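Local coordinates for mucus binding protein (Lactobacillus reuteri, PDB 3I57) that probably binds mucus at the bacterial cell wall, this chain being a type 2 repeat, and immunoglobulin-binding activity has been found for a repeat of the protein, at residues Met16-Asp21 and Ile38-Gly43; Glu28-Ser33 and Asn65-Thr70; Tyr32-Gly37 and Asp51-Gly56; Leu96-His101 and Ala161-Ser166; Glu112-Gln117 and Thr149-Ala154. All blocks are in the same frame, centred on the assembly; numbering follows the deposited sequence.

Interaction 1: Met16-Asp21 and Ile38-Gly43; sequences MLRQDD and IKKFEG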
# COMPACT_ATOMS: atom_id res chain seq x y z
N MET A 16 -5.59 19.54 12.27
CA MET A 16 -6.96 19.79 12.73
C MET A 16 -7.90 19.60 11.56
O MET A 16 -7.66 20.12 10.46
CB MET A 16 -7.14 21.20 13.33
CG MET A 16 -8.53 21.38 14.02
SD MET A 16 -8.66 22.86 15.08
CE MET A 16 -9.05 24.06 13.80
N LEU A 17 -8.95 18.82 11.79
CA LEU A 17 -9.89 18.47 10.74
C LEU A 17 -11.13 19.37 10.76
O LEU A 17 -11.70 19.62 9.71
CB LEU A 17 -10.35 17.03 10.91
CG LEU A 17 -9.20 16.03 10.96
CD1 LEU A 17 -9.74 14.73 11.60
CD2 LEU A 17 -8.64 15.82 9.55
N ARG A 18 -11.53 19.83 11.94
CA ARG A 18 -12.71 20.69 12.09
C ARG A 18 -12.72 21.22 13.52
O ARG A 18 -12.20 20.58 14.43
CB ARG A 18 -13.99 19.88 11.87
CG ARG A 18 -15.29 20.68 11.66
CD ARG A 18 -16.47 19.70 11.48
NE ARG A 18 -17.11 19.29 12.75
CZ ARG A 18 -17.96 18.26 12.86
NH1 ARG A 18 -18.22 17.49 11.79
NH2 ARG A 18 -18.54 17.98 14.03
N GLN A 19 -13.29 22.40 13.70
CA GLN A 19 -13.53 22.92 15.06
C GLN A 19 -14.96 23.37 15.19
O GLN A 19 -15.47 24.09 14.31
CB GLN A 19 -12.63 24.11 15.35
CG GLN A 19 -12.87 24.73 16.76
CD GLN A 19 -11.83 25.77 17.08
OE1 GLN A 19 -10.63 25.47 17.06
NE2 GLN A 19 -12.27 26.99 17.41
N ASP A 20 -15.60 22.96 16.28
CA ASP A 20 -16.98 23.36 16.56
C ASP A 20 -16.92 24.30 17.73
O ASP A 20 -16.35 23.94 18.78
CB ASP A 20 -17.83 22.14 16.98
CG ASP A 20 -18.04 21.12 15.85
OD1 ASP A 20 -17.65 21.40 14.71
OD2 ASP A 20 -18.64 20.05 16.12
N ASP A 21 -17.52 25.48 17.57
CA ASP A 21 -17.63 26.49 18.62
C ASP A 21 -19.00 26.44 19.29
O ASP A 21 -20.02 26.20 18.61
CB ASP A 21 -17.42 27.89 18.04
CG ASP A 21 -15.99 28.18 17.72
OD1 ASP A 21 -15.12 27.33 17.98
OD2 ASP A 21 -15.73 29.29 17.21
N ILE A 38 -17.72 12.23 15.92
CA ILE A 38 -17.00 10.95 15.88
C ILE A 38 -17.56 10.05 14.77
O ILE A 38 -16.80 9.51 13.95
CB ILE A 38 -17.00 10.24 17.25
CG1 ILE A 38 -16.09 10.99 18.23
CG2 ILE A 38 -16.55 8.78 17.12
CD1 ILE A 38 -16.38 10.65 19.74
N LYS A 39 -18.88 9.91 14.70
CA LYS A 39 -19.48 9.13 13.62
C LYS A 39 -19.06 9.60 12.21
O LYS A 39 -18.73 8.77 11.34
CB LYS A 39 -21.00 9.17 13.75
CG LYS A 39 -21.75 8.34 12.72
CD LYS A 39 -23.24 8.34 13.12
CE LYS A 39 -24.17 7.91 11.98
NZ LYS A 39 -24.32 6.45 11.87
N LYS A 40 -19.07 10.91 12.00
CA LYS A 40 -18.68 11.49 10.72
C LYS A 40 -17.25 11.12 10.34
O LYS A 40 -16.99 10.60 9.25
CB LYS A 40 -18.90 13.00 10.74
CG LYS A 40 -18.56 13.74 9.41
CD LYS A 40 -17.06 14.00 9.28
CE LYS A 40 -16.73 14.79 7.98
NZ LYS A 40 -17.26 14.07 6.78
N PHE A 41 -16.30 11.38 11.24
CA PHE A 41 -14.92 11.06 10.91
C PHE A 41 -14.65 9.55 10.78
O PHE A 41 -13.89 9.12 9.90
CB PHE A 41 -13.95 11.79 11.85
CG PHE A 41 -13.96 13.28 11.62
CD1 PHE A 41 -13.46 13.80 10.43
CD2 PHE A 41 -14.51 14.14 12.54
CE1 PHE A 41 -13.50 15.15 10.19
CE2 PHE A 41 -14.58 15.50 12.29
CZ PHE A 41 -14.06 16.01 11.14
N GLU A 42 -15.33 8.73 11.59
CA GLU A 42 -15.17 7.28 11.43
C GLU A 42 -15.72 6.84 10.05
O GLU A 42 -15.19 5.94 9.43
CB GLU A 42 -15.73 6.52 12.65
CG GLU A 42 -14.87 6.79 13.94
CD GLU A 42 -15.11 5.79 15.10
OE1 GLU A 42 -16.27 5.39 15.27
OE2 GLU A 42 -14.15 5.42 15.86
N GLY A 43 -16.71 7.57 9.54
CA GLY A 43 -17.21 7.34 8.19
C GLY A 43 -16.22 7.73 7.11
O GLY A 43 -16.38 7.31 5.96

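Interaction 2: Glu28-Ser33 and Asn65-Thr70; sequences ETIPYS and NDQFYT. With CA (calcium ion), chain C.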
# COMPACT_ATOMS: atom_id res chain seq x y z
N GLU A 28 -23.72 26.58 33.10
CA GLU A 28 -24.60 25.80 32.25
C GLU A 28 -23.86 24.54 31.82
O GLU A 28 -22.68 24.59 31.51
CB GLU A 28 -24.99 26.64 31.02
CG GLU A 28 -25.79 25.90 29.94
CD GLU A 28 -25.86 26.67 28.62
OE1 GLU A 28 -25.67 27.92 28.62
OE2 GLU A 28 -26.12 26.03 27.58
N THR A 29 -24.56 23.40 31.81
CA THR A 29 -23.96 22.18 31.24
C THR A 29 -23.77 22.35 29.72
O THR A 29 -24.70 22.76 29.01
CB THR A 29 -24.79 20.93 31.56
OG1 THR A 29 -24.77 20.71 32.97
CG2 THR A 29 -24.22 19.65 30.82
N ILE A 30 -22.56 22.06 29.20
CA ILE A 30 -22.30 22.39 27.77
C ILE A 30 -23.19 21.47 26.92
O ILE A 30 -23.06 20.28 27.03
CB ILE A 30 -20.80 22.22 27.38
CG1 ILE A 30 -19.89 23.19 28.14
CG2 ILE A 30 -20.64 22.39 25.84
CD1 ILE A 30 -18.42 22.72 28.25
N PRO A 31 -24.12 22.03 26.12
CA PRO A 31 -25.09 21.18 25.43
C PRO A 31 -24.50 20.64 24.16
O PRO A 31 -24.85 21.08 23.05
CB PRO A 31 -26.26 22.13 25.14
CG PRO A 31 -25.63 23.49 25.08
CD PRO A 31 -24.44 23.46 26.00
N TYR A 32 -23.56 19.70 24.31
CA TYR A 32 -22.83 19.16 23.18
C TYR A 32 -22.49 17.71 23.47
O TYR A 32 -22.20 17.32 24.62
CB TYR A 32 -21.52 19.94 22.99
CG TYR A 32 -20.72 19.63 21.75
CD1 TYR A 32 -20.96 20.30 20.55
CD2 TYR A 32 -19.68 18.70 21.79
CE1 TYR A 32 -20.22 20.03 19.41
CE2 TYR A 32 -18.94 18.43 20.67
CZ TYR A 32 -19.20 19.10 19.48
OH TYR A 32 -18.44 18.80 18.39
N SER A 33 -22.49 16.93 22.39
CA SER A 33 -21.95 15.58 22.40
C SER A 33 -21.01 15.41 21.21
O SER A 33 -21.25 15.95 20.13
CB SER A 33 -23.07 14.56 22.26
OG SER A 33 -22.58 13.31 21.81
N ASN A 65 -10.38 33.36 29.46
CA ASN A 65 -9.93 32.16 28.78
C ASN A 65 -11.09 31.29 28.29
O ASN A 65 -12.06 31.05 29.04
CB ASN A 65 -9.06 31.36 29.73
CG ASN A 65 -7.84 32.14 30.20
OD1 ASN A 65 -7.66 32.38 31.41
ND2 ASN A 65 -7.01 32.56 29.26
N ASP A 66 -10.99 30.80 27.05
CA ASP A 66 -11.94 29.83 26.51
C ASP A 66 -11.56 28.40 26.91
O ASP A 66 -10.43 28.13 27.34
CB ASP A 66 -12.01 29.92 24.97
CG ASP A 66 -12.56 31.25 24.48
OD1 ASP A 66 -13.08 32.02 25.30
OD2 ASP A 66 -12.48 31.51 23.26
N GLN A 67 -12.51 27.48 26.74
CA GLN A 67 -12.29 26.08 27.02
C GLN A 67 -12.04 25.36 25.70
O GLN A 67 -12.79 25.56 24.76
CB GLN A 67 -13.52 25.48 27.71
CG GLN A 67 -13.66 25.96 29.17
CD GLN A 67 -15.05 25.74 29.73
OE1 GLN A 67 -15.41 24.64 30.18
NE2 GLN A 67 -15.84 26.79 29.72
N PHE A 68 -10.98 24.56 25.63
CA PHE A 68 -10.70 23.76 24.43
C PHE A 68 -10.71 22.29 24.76
O PHE A 68 -10.13 21.87 25.77
CB PHE A 68 -9.31 24.14 23.87
CG PHE A 68 -9.21 25.59 23.42
CD1 PHE A 68 -9.32 25.92 22.09
CD2 PHE A 68 -9.02 26.61 24.34
CE1 PHE A 68 -9.22 27.27 21.65
CE2 PHE A 68 -8.93 27.96 23.93
CZ PHE A 68 -9.03 28.29 22.60
N TYR A 69 -11.33 21.47 23.90
CA TYR A 69 -11.29 20.03 24.08
C TYR A 69 -11.02 19.37 22.76
O TYR A 69 -11.71 19.67 21.78
CB TYR A 69 -12.63 19.52 24.61
CG TYR A 69 -13.02 20.22 25.86
CD1 TYR A 69 -12.44 19.87 27.08
CD2 TYR A 69 -13.92 21.28 25.83
CE1 TYR A 69 -12.78 20.53 28.24
CE2 TYR A 69 -14.27 21.93 27.00
CZ TYR A 69 -13.70 21.56 28.19
OH TYR A 69 -14.05 22.21 29.35
N THR A 70 -10.05 18.46 22.73
CA THR A 70 -9.72 17.74 21.49
C THR A 70 -10.39 16.36 21.39
O THR A 70 -10.68 15.70 22.41
CB THR A 70 -8.19 17.60 21.31
OG1 THR A 70 -7.65 16.91 22.44
CG2 THR A 70 -7.50 18.98 21.19
CA CA C . -14.30 31.01 29.74
O HOH W 1 -14.72 32.08 27.52
O HOH W 2 -15.11 29.14 28.52

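Interaction 3: Tyr32-Gly37 and Asp51-Gly56; sequences YSTAEG and DNFPAG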
# COMPACT_ATOMS: atom_id res chain seq x y z
N TYR A 32 -23.56 19.70 24.31
CA TYR A 32 -22.83 19.16 23.18
C TYR A 32 -22.49 17.71 23.47
O TYR A 32 -22.20 17.32 24.62
CB TYR A 32 -21.52 19.94 22.99
CG TYR A 32 -20.72 19.63 21.75
CD1 TYR A 32 -20.96 20.30 20.55
CD2 TYR A 32 -19.68 18.70 21.79
CE1 TYR A 32 -20.22 20.03 19.41
CE2 TYR A 32 -18.94 18.43 20.67
CZ TYR A 32 -19.20 19.10 19.48
OH TYR A 32 -18.44 18.80 18.39
N SER A 33 -22.49 16.93 22.39
CA SER A 33 -21.95 15.58 22.40
C SER A 33 -21.01 15.41 21.21
O SER A 33 -21.25 15.95 20.13
CB SER A 33 -23.07 14.56 22.26
OG SER A 33 -22.58 13.31 21.81
N THR A 34 -19.95 14.66 21.43
CA THR A 34 -18.99 14.38 20.37
C THR A 34 -19.48 13.25 19.47
O THR A 34 -18.80 12.89 18.52
CB THR A 34 -17.66 13.94 20.96
OG1 THR A 34 -17.91 12.84 21.87
CG2 THR A 34 -16.96 15.14 21.70
N ALA A 35 -20.68 12.72 19.75
CA ALA A 35 -21.12 11.52 19.02
C ALA A 35 -21.27 11.68 17.51
O ALA A 35 -20.77 10.84 16.74
CB ALA A 35 -22.43 10.92 19.63
N GLU A 36 -21.94 12.74 17.06
CA GLU A 36 -22.06 12.94 15.63
C GLU A 36 -20.72 13.19 14.95
O GLU A 36 -20.47 12.69 13.86
CB GLU A 36 -23.04 14.08 15.31
CG GLU A 36 -24.49 13.62 15.45
CD GLU A 36 -25.47 14.79 15.46
OE1 GLU A 36 -25.03 15.95 15.30
OE2 GLU A 36 -26.68 14.54 15.65
N GLY A 37 -19.85 13.97 15.58
CA GLY A 37 -18.57 14.28 14.96
C GLY A 37 -17.72 13.02 14.86
O GLY A 37 -17.06 12.77 13.84
N ASP A 51 -11.08 10.80 23.09
CA ASP A 51 -12.06 11.89 23.19
C ASP A 51 -11.84 12.60 24.52
O ASP A 51 -12.12 12.05 25.59
CB ASP A 51 -13.47 11.29 23.11
CG ASP A 51 -14.60 12.32 23.29
OD1 ASP A 51 -14.34 13.51 23.60
OD2 ASP A 51 -15.76 11.89 23.13
N ASN A 52 -11.35 13.83 24.44
CA ASN A 52 -11.00 14.63 25.62
C ASN A 52 -12.11 15.57 26.07
O ASN A 52 -11.91 16.36 26.99
CB ASN A 52 -9.74 15.45 25.33
CG ASN A 52 -8.51 14.59 25.19
OD1 ASN A 52 -7.73 14.74 24.24
ND2 ASN A 52 -8.33 13.68 26.13
N PHE A 53 -13.27 15.48 25.45
CA PHE A 53 -14.42 16.27 25.89
C PHE A 53 -15.10 15.55 27.06
O PHE A 53 -15.63 14.46 26.89
CB PHE A 53 -15.45 16.42 24.76
CG PHE A 53 -16.60 17.36 25.11
CD1 PHE A 53 -16.38 18.73 25.21
CD2 PHE A 53 -17.88 16.88 25.32
CE1 PHE A 53 -17.43 19.59 25.54
CE2 PHE A 53 -18.93 17.73 25.66
CZ PHE A 53 -18.72 19.07 25.76
N PRO A 54 -15.08 16.15 28.26
CA PRO A 54 -15.55 15.41 29.41
C PRO A 54 -17.08 15.33 29.47
O PRO A 54 -17.75 16.32 29.25
CB PRO A 54 -15.04 16.23 30.60
CG PRO A 54 -14.01 17.13 30.05
CD PRO A 54 -14.45 17.42 28.65
N ALA A 55 -17.60 14.16 29.83
CA ALA A 55 -19.04 13.97 30.04
C ALA A 55 -19.58 15.01 30.99
O ALA A 55 -19.04 15.19 32.09
CB ALA A 55 -19.30 12.55 30.60
N GLY A 56 -20.63 15.72 30.59
CA GLY A 56 -21.31 16.62 31.53
C GLY A 56 -20.53 17.84 31.95
O GLY A 56 -20.89 18.51 32.94

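Interaction 4: Leu96-His101 and Ala161-Ser166; sequences LTETVH and AVVKRS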
# COMPACT_ATOMS: atom_id res chain seq x y z
N LEU A 96 7.47 -10.84 -13.78
CA LEU A 96 8.75 -10.69 -14.45
C LEU A 96 8.84 -11.65 -15.64
O LEU A 96 8.21 -12.71 -15.64
CB LEU A 96 9.91 -11.01 -13.51
CG LEU A 96 10.00 -10.25 -12.19
CD1 LEU A 96 11.33 -10.61 -11.50
CD2 LEU A 96 9.96 -8.76 -12.47
N THR A 97 9.65 -11.28 -16.63
CA THR A 97 9.74 -12.06 -17.85
C THR A 97 11.18 -12.52 -18.10
O THR A 97 12.13 -11.72 -18.03
CB THR A 97 9.27 -11.24 -19.08
OG1 THR A 97 7.90 -10.89 -18.91
CG2 THR A 97 9.42 -12.02 -20.39
N GLU A 98 11.34 -13.81 -18.37
CA GLU A 98 12.64 -14.34 -18.75
C GLU A 98 12.67 -14.36 -20.29
O GLU A 98 11.70 -14.77 -20.91
CB GLU A 98 12.82 -15.75 -18.19
CG GLU A 98 13.89 -16.52 -18.97
CD GLU A 98 14.03 -17.96 -18.48
OE1 GLU A 98 12.99 -18.64 -18.43
OE2 GLU A 98 15.19 -18.38 -18.19
N THR A 99 13.77 -13.89 -20.89
CA THR A 99 13.91 -13.88 -22.36
C THR A 99 15.15 -14.65 -22.73
O THR A 99 16.25 -14.36 -22.22
CB THR A 99 14.08 -12.44 -22.90
OG1 THR A 99 12.93 -11.69 -22.52
CG2 THR A 99 14.17 -12.44 -24.42
N VAL A 100 14.99 -15.63 -23.62
CA VAL A 100 16.10 -16.39 -24.15
C VAL A 100 16.25 -16.15 -25.64
O VAL A 100 15.31 -16.37 -26.42
CB VAL A 100 15.92 -17.88 -23.92
CG1 VAL A 100 17.16 -18.66 -24.48
CG2 VAL A 100 15.67 -18.18 -22.42
N HIS A 101 17.41 -15.65 -26.01
CA HIS A 101 17.79 -15.45 -27.39
C HIS A 101 18.50 -16.69 -27.92
O HIS A 101 19.13 -17.44 -27.15
CB HIS A 101 18.75 -14.25 -27.52
CG HIS A 101 18.20 -12.96 -27.01
ND1 HIS A 101 17.00 -12.42 -27.44
CD2 HIS A 101 18.71 -12.06 -26.13
CE1 HIS A 101 16.80 -11.26 -26.85
NE2 HIS A 101 17.82 -11.03 -26.03
N ALA A 161 20.59 -27.02 -23.59
CA ALA A 161 19.48 -27.69 -24.21
C ALA A 161 18.13 -27.26 -23.64
O ALA A 161 17.17 -27.10 -24.38
CB ALA A 161 19.65 -29.23 -24.15
N VAL A 162 18.08 -27.08 -22.32
CA VAL A 162 16.86 -26.68 -21.64
C VAL A 162 17.26 -25.61 -20.65
O VAL A 162 18.13 -25.82 -19.81
CB VAL A 162 16.19 -27.88 -20.92
CG1 VAL A 162 15.08 -27.42 -20.03
CG2 VAL A 162 15.62 -28.85 -21.96
N VAL A 163 16.65 -24.43 -20.78
CA VAL A 163 16.98 -23.30 -19.91
C VAL A 163 15.99 -23.22 -18.75
O VAL A 163 14.81 -23.00 -18.96
CB VAL A 163 16.98 -22.00 -20.71
CG1 VAL A 163 17.19 -20.81 -19.81
CG2 VAL A 163 18.06 -22.07 -21.78
N LYS A 164 16.50 -23.45 -17.55
CA LYS A 164 15.75 -23.36 -16.31
C LYS A 164 16.39 -22.30 -15.44
O LYS A 164 17.55 -22.40 -15.04
CB LYS A 164 15.77 -24.70 -15.58
CG LYS A 164 15.12 -25.85 -16.39
CD LYS A 164 15.13 -27.14 -15.57
CE LYS A 164 14.59 -28.33 -16.36
NZ LYS A 164 15.65 -29.32 -16.72
N ARG A 165 15.64 -21.24 -15.17
CA ARG A 165 16.16 -20.18 -14.28
C ARG A 165 15.06 -19.73 -13.34
O ARG A 165 13.90 -20.07 -13.54
CB ARG A 165 16.61 -18.96 -15.11
CG ARG A 165 17.71 -19.24 -16.15
CD ARG A 165 19.07 -19.48 -15.48
NE ARG A 165 20.12 -19.47 -16.51
CZ ARG A 165 20.41 -20.52 -17.28
NH1 ARG A 165 19.77 -21.67 -17.10
NH2 ARG A 165 21.33 -20.42 -18.23
N SER A 166 15.44 -18.92 -12.35
CA SER A 166 14.51 -18.40 -11.36
C SER A 166 14.80 -16.92 -11.18
O SER A 166 15.90 -16.45 -11.53
CB SER A 166 14.73 -19.09 -10.02
OG SER A 166 14.25 -20.42 -10.14
O HOH W 3 13.28 -21.18 -17.57

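Interaction 5: Glu112-Gln117 and Thr149-Ala154; sequences EDQTAQ and TSPTIA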
# COMPACT_ATOMS: atom_id res chain seq x y z
N GLU A 112 13.72 -17.74 -33.07
CA GLU A 112 13.04 -16.64 -32.38
C GLU A 112 13.14 -16.83 -30.87
O GLU A 112 13.18 -17.96 -30.39
CB GLU A 112 11.56 -16.54 -32.78
CG GLU A 112 11.32 -16.35 -34.31
CD GLU A 112 12.21 -15.26 -34.91
OE1 GLU A 112 12.20 -14.13 -34.38
OE2 GLU A 112 12.92 -15.54 -35.90
N ASP A 113 13.21 -15.72 -30.15
CA ASP A 113 13.23 -15.70 -28.70
C ASP A 113 12.10 -16.56 -28.14
O ASP A 113 11.02 -16.63 -28.73
CB ASP A 113 12.98 -14.27 -28.20
CG ASP A 113 14.14 -13.32 -28.42
OD1 ASP A 113 15.22 -13.75 -28.91
OD2 ASP A 113 13.96 -12.12 -28.06
N GLN A 114 12.34 -17.17 -26.98
CA GLN A 114 11.26 -17.72 -26.16
C GLN A 114 11.26 -16.96 -24.85
O GLN A 114 12.30 -16.49 -24.41
CB GLN A 114 11.51 -19.20 -25.87
CG GLN A 114 11.19 -20.07 -27.05
CD GLN A 114 11.35 -21.54 -26.72
OE1 GLN A 114 12.20 -22.21 -27.30
NE2 GLN A 114 10.54 -22.04 -25.79
N THR A 115 10.08 -16.82 -24.27
CA THR A 115 9.94 -16.11 -23.01
C THR A 115 9.14 -16.91 -22.04
O THR A 115 8.43 -17.83 -22.43
CB THR A 115 9.24 -14.75 -23.18
OG1 THR A 115 7.95 -14.92 -23.80
CG2 THR A 115 10.13 -13.83 -24.03
N ALA A 116 9.26 -16.56 -20.76
CA ALA A 116 8.45 -17.16 -19.72
C ALA A 116 8.27 -16.12 -18.64
O ALA A 116 9.05 -15.17 -18.55
CB ALA A 116 9.13 -18.37 -19.16
N GLN A 117 7.27 -16.32 -17.79
CA GLN A 117 6.92 -15.32 -16.81
C GLN A 117 6.75 -15.92 -15.43
O GLN A 117 6.37 -17.09 -15.29
CB GLN A 117 5.65 -14.58 -17.23
CG GLN A 117 5.86 -13.66 -18.45
CD GLN A 117 4.72 -12.69 -18.61
OE1 GLN A 117 3.56 -13.03 -18.36
NE2 GLN A 117 5.03 -11.48 -19.03
N THR A 149 12.84 -25.16 -23.78
CA THR A 149 13.65 -26.09 -24.55
C THR A 149 14.16 -25.37 -25.78
O THR A 149 13.39 -24.80 -26.55
CB THR A 149 12.85 -27.31 -24.99
OG1 THR A 149 12.30 -27.96 -23.83
CG2 THR A 149 13.75 -28.30 -25.75
N SER A 150 15.47 -25.38 -25.93
CA SER A 150 16.06 -24.76 -27.10
C SER A 150 15.67 -25.58 -28.34
O SER A 150 15.63 -26.82 -28.30
CB SER A 150 17.59 -24.68 -26.95
OG SER A 150 17.94 -23.93 -25.79
N PRO A 151 15.34 -24.89 -29.43
CA PRO A 151 14.93 -25.61 -30.64
C PRO A 151 16.05 -26.44 -31.23
O PRO A 151 17.23 -26.14 -31.07
CB PRO A 151 14.57 -24.48 -31.63
CG PRO A 151 15.13 -23.20 -31.04
CD PRO A 151 15.14 -23.43 -29.54
N THR A 152 15.65 -27.48 -31.96
CA THR A 152 16.61 -28.31 -32.68
C THR A 152 16.83 -27.74 -34.07
O THR A 152 15.88 -27.50 -34.80
CB THR A 152 16.08 -29.74 -32.79
OG1 THR A 152 15.99 -30.28 -31.47
CG2 THR A 152 17.00 -30.62 -33.67
N ILE A 153 18.08 -27.47 -34.39
CA ILE A 153 18.45 -26.91 -35.68
C ILE A 153 19.43 -27.89 -36.33
O ILE A 153 20.52 -28.13 -35.81
CB ILE A 153 19.07 -25.51 -35.51
CG1 ILE A 153 18.13 -24.62 -34.68
CG2 ILE A 153 19.35 -24.84 -36.87
CD1 ILE A 153 18.57 -23.17 -34.56
N ALA A 154 19.02 -28.49 -37.45
CA ALA A 154 19.87 -29.50 -38.10
C ALA A 154 21.28 -28.98 -38.30
O ALA A 154 21.48 -27.87 -38.80
CB ALA A 154 19.26 -29.93 -39.45

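Interaction 1: Met16-Asp21 and Ile38-Gly43
Leu17 and Arg18 of strand 16-21 face Phe41 of helix 38-43, the strand and helix axes running nearly antiparallel at 161° and 11.1 Å apart. A classic beta bulge, with Leu17 and Arg18 both opposite Tyr8, lets these two neighbours point to the helix. Leu17 CD1 lies over one face of the Phe41 ring, 4.3 Å from its centroid, a CH-pi contact. Leu17 CB touches Phe41 CE1 at 3.7 Å. Arg18 CB comes to the ring edge, 3.9 Å from Phe41 CZ. Its chain bends at chi3 (88°), which sets one guanidinium face against Phe41 CE2, side-on to Asp20. In the salt bridge Arg18 NE meets Asp20 OD1 at 2.9 Å and Arg18 NH2 meets Asp20 OD2. Replacing Arg18 by an alanine would probably leave the Asp20 carboxylate without its charged mate and Phe41 CE2 without its guanidinium neighbour. The contact joins helix and sheet of the beta-grasp fold through apolar packing; the arginine's charge is met by Asp20 and, in a cation-pi contact, Tyr8.

Interaction 2: Glu28-Ser33 and Asn65-Thr70
Ile30 reaches from the loop 28-33 toward Gln67 and Tyr69, two residues on the same side of strand 67-70. The touching is done by one methyl. Ile30 CD1 lies 4.4 Å from Tyr69 CE2 and meets that ring obliquely. The Ile30 and Gln67 side chains run at a slant to each other, and CD1 comes near the end of the Gln67 amide. Ile30 has CG1 anti to its carbonyl carbon (chi1 -63°), and chi2 of 157° extends CD1 onward to the strand. The contact is light, burying 71 Å² in all, yet Ile30 itself is buried. Beyond the methyl, the Tyr69 hydroxyl is hydrogen-bonded to Glu57, so the polar end of this ring is held from the loop before the strand.

Segment 65-70 also holds part of the calcium site. The backbone oxygen of Asn65, Asn65 O, binds the calcium ion at 2.4 Å. Two waters bind it too, and water 1 donates to Asp66 OD1 at 2.8 Å. Gln2, Asp60 and Asp62 complete the site.

Ile30 also packs on Val4 of strand 2-10 and Leu22 of strand 15-24. Its loop follows strand 15-24 and leads to helix 35-43, while strand 67-80 runs parallel to strand 2-10 in the same sheet.

Interaction 3: Tyr32-Gly37 and Asp51-Gly56
Tyr32 and Phe53 form the aromatic part of this contact, a T-shaped pair. The edge of Tyr32 points at the face of Phe53, with centroids 5.5 Å apart and planes at 72°. Tyr32 CD2 stands over the Phe53 face, toward its rim. Phe53 CG is anti to its backbone N (chi1 -174°), which swings the ring toward Tyr32 and Thr34. There Phe53 CZ also meets Tyr32 CB at 4.0 Å.

Apolar packing continues at Thr34, whose methyl CG2 lies 3.6 Å from Phe53 CB. The polar part uses the other branch of this residue. Thr34 OG1 donates to Asp51 OD2 at 2.7 Å, reaching the syn side of the carboxylate but 31° out of its plane. Asp51 OD1 accepts from Phe53 N at 2.9 Å, an Asx turn. The carboxylate is thus gripped at both oxygens, one bond across the contact and one within its own segment. Ser33 OG accepts from Ala35 N at 2.9 Å, a capping bond at the start of the helix.

Thr34 packs further on Val71 and Tyr8, and Phe53 meets Tyr69 edge-to-face. The contact therefore ties the entry to helix 35-43 to the loop after strand 46-51, beside strand 67-80 and strand 2-10.

Interaction 4: Leu96-His101 and Ala161-Ser166
Val100 and Val163 make the apolar part of this buried contact. Val100 CG2 lies 4.0 Å from Val163 CG1, the two side chains passing alongside each other. Val163 CG1 is anti to its backbone N (chi1 175°), which puts this methyl in front of the facing strand. Val163 CG1 also lies 3.5 Å from Glu98 OE2 and over one face of the Arg165 guanidinium, toward the rim. Glu98 OE2 rests 3.4 Å from Arg165 CG, so it meets the stem of the arginine rather than its charged end.

The looser side is polar and bridged by water. Water 3 lies 2.7 Å from Glu98 OE1 and probably donates to it; it accepts a weak bond from Arg165 N. The Arg165 chain bends at chi2 (-72°) and leads away from Glu98. Arg165 NE stays 5.3 Å from Glu98 OE2, while NH1 bonds to Lys164 O and NH2 forms a salt bridge with Glu160.

Leu148 packs on both Glu98 and Val100, and Val179 on both Val100 and Val163. Strand 93-104 lies between strands 112-127 and 176-183 of the large sheet. Strand 162-168, on which segment 161-166 lies, belongs to the separate three-stranded antiparallel sheet packed against it.

Interaction 5: Glu112-Gln117 and Thr149-Ala154
A sheet strand and a loop meet here at the surface of the Muc B2-like domain, where Gln114 of strand 112-117 reaches Thr149 and Pro151. One long side chain spans the contact. Gln114 starts with CG anti to its carbonyl carbon (chi1 -76°) and then runs extended (chi2 -176°), carrying its amide to the backbone of the loop. The end of that amide comes close to the carbonyl of Thr149, with Gln114 CD 3.8 Å from Thr149 O. The Thr149 side chain itself points away, so the backbone does the touching. Farther along, the amide passes by the CD carbon of Pro151. In total 94 Å² is buried.

Replacing Gln114 by an alanine would probably open a gap between strand and loop and leave the Thr149 carbonyl without its polar neighbour.

Outside the contact, Pro151 O is hydrogen-bonded to the Tyr181 hydroxyl, and Ser150 OG to Glu160 O. Gln114 also packs on Tyr102 and pairs by its backbone with Val100. This is plain structural packing away from the calcium site. It joins the loop that links strand 148-149 to strand 156-158 to a long strand of a sheet consistent with the beta-grasp relationship of this domain.

From the N terminus, interaction 1 brings helix 35-43 back over strand 15-24. It crosses interactions 2 and 3, which both start from the loop between that strand and helix, sharing Tyr32 and Ser33, and close at strand 67-80 and at the loop before it. Tyr32 also touches Asp20 of interaction 1. Together they tie helix, loops and sheet in the mucin binding domain; of the three, interaction 2 holds part of the calcium site. The chain then passes to the Muc B2-like domain. There interaction 4 closes a long loop from strand 93-104 to segment 161-166, and interaction 5 lies within that loop. Centres of interactions 2 and 5 are about 77 Å apart, at opposite sides of the elongated chain's centre.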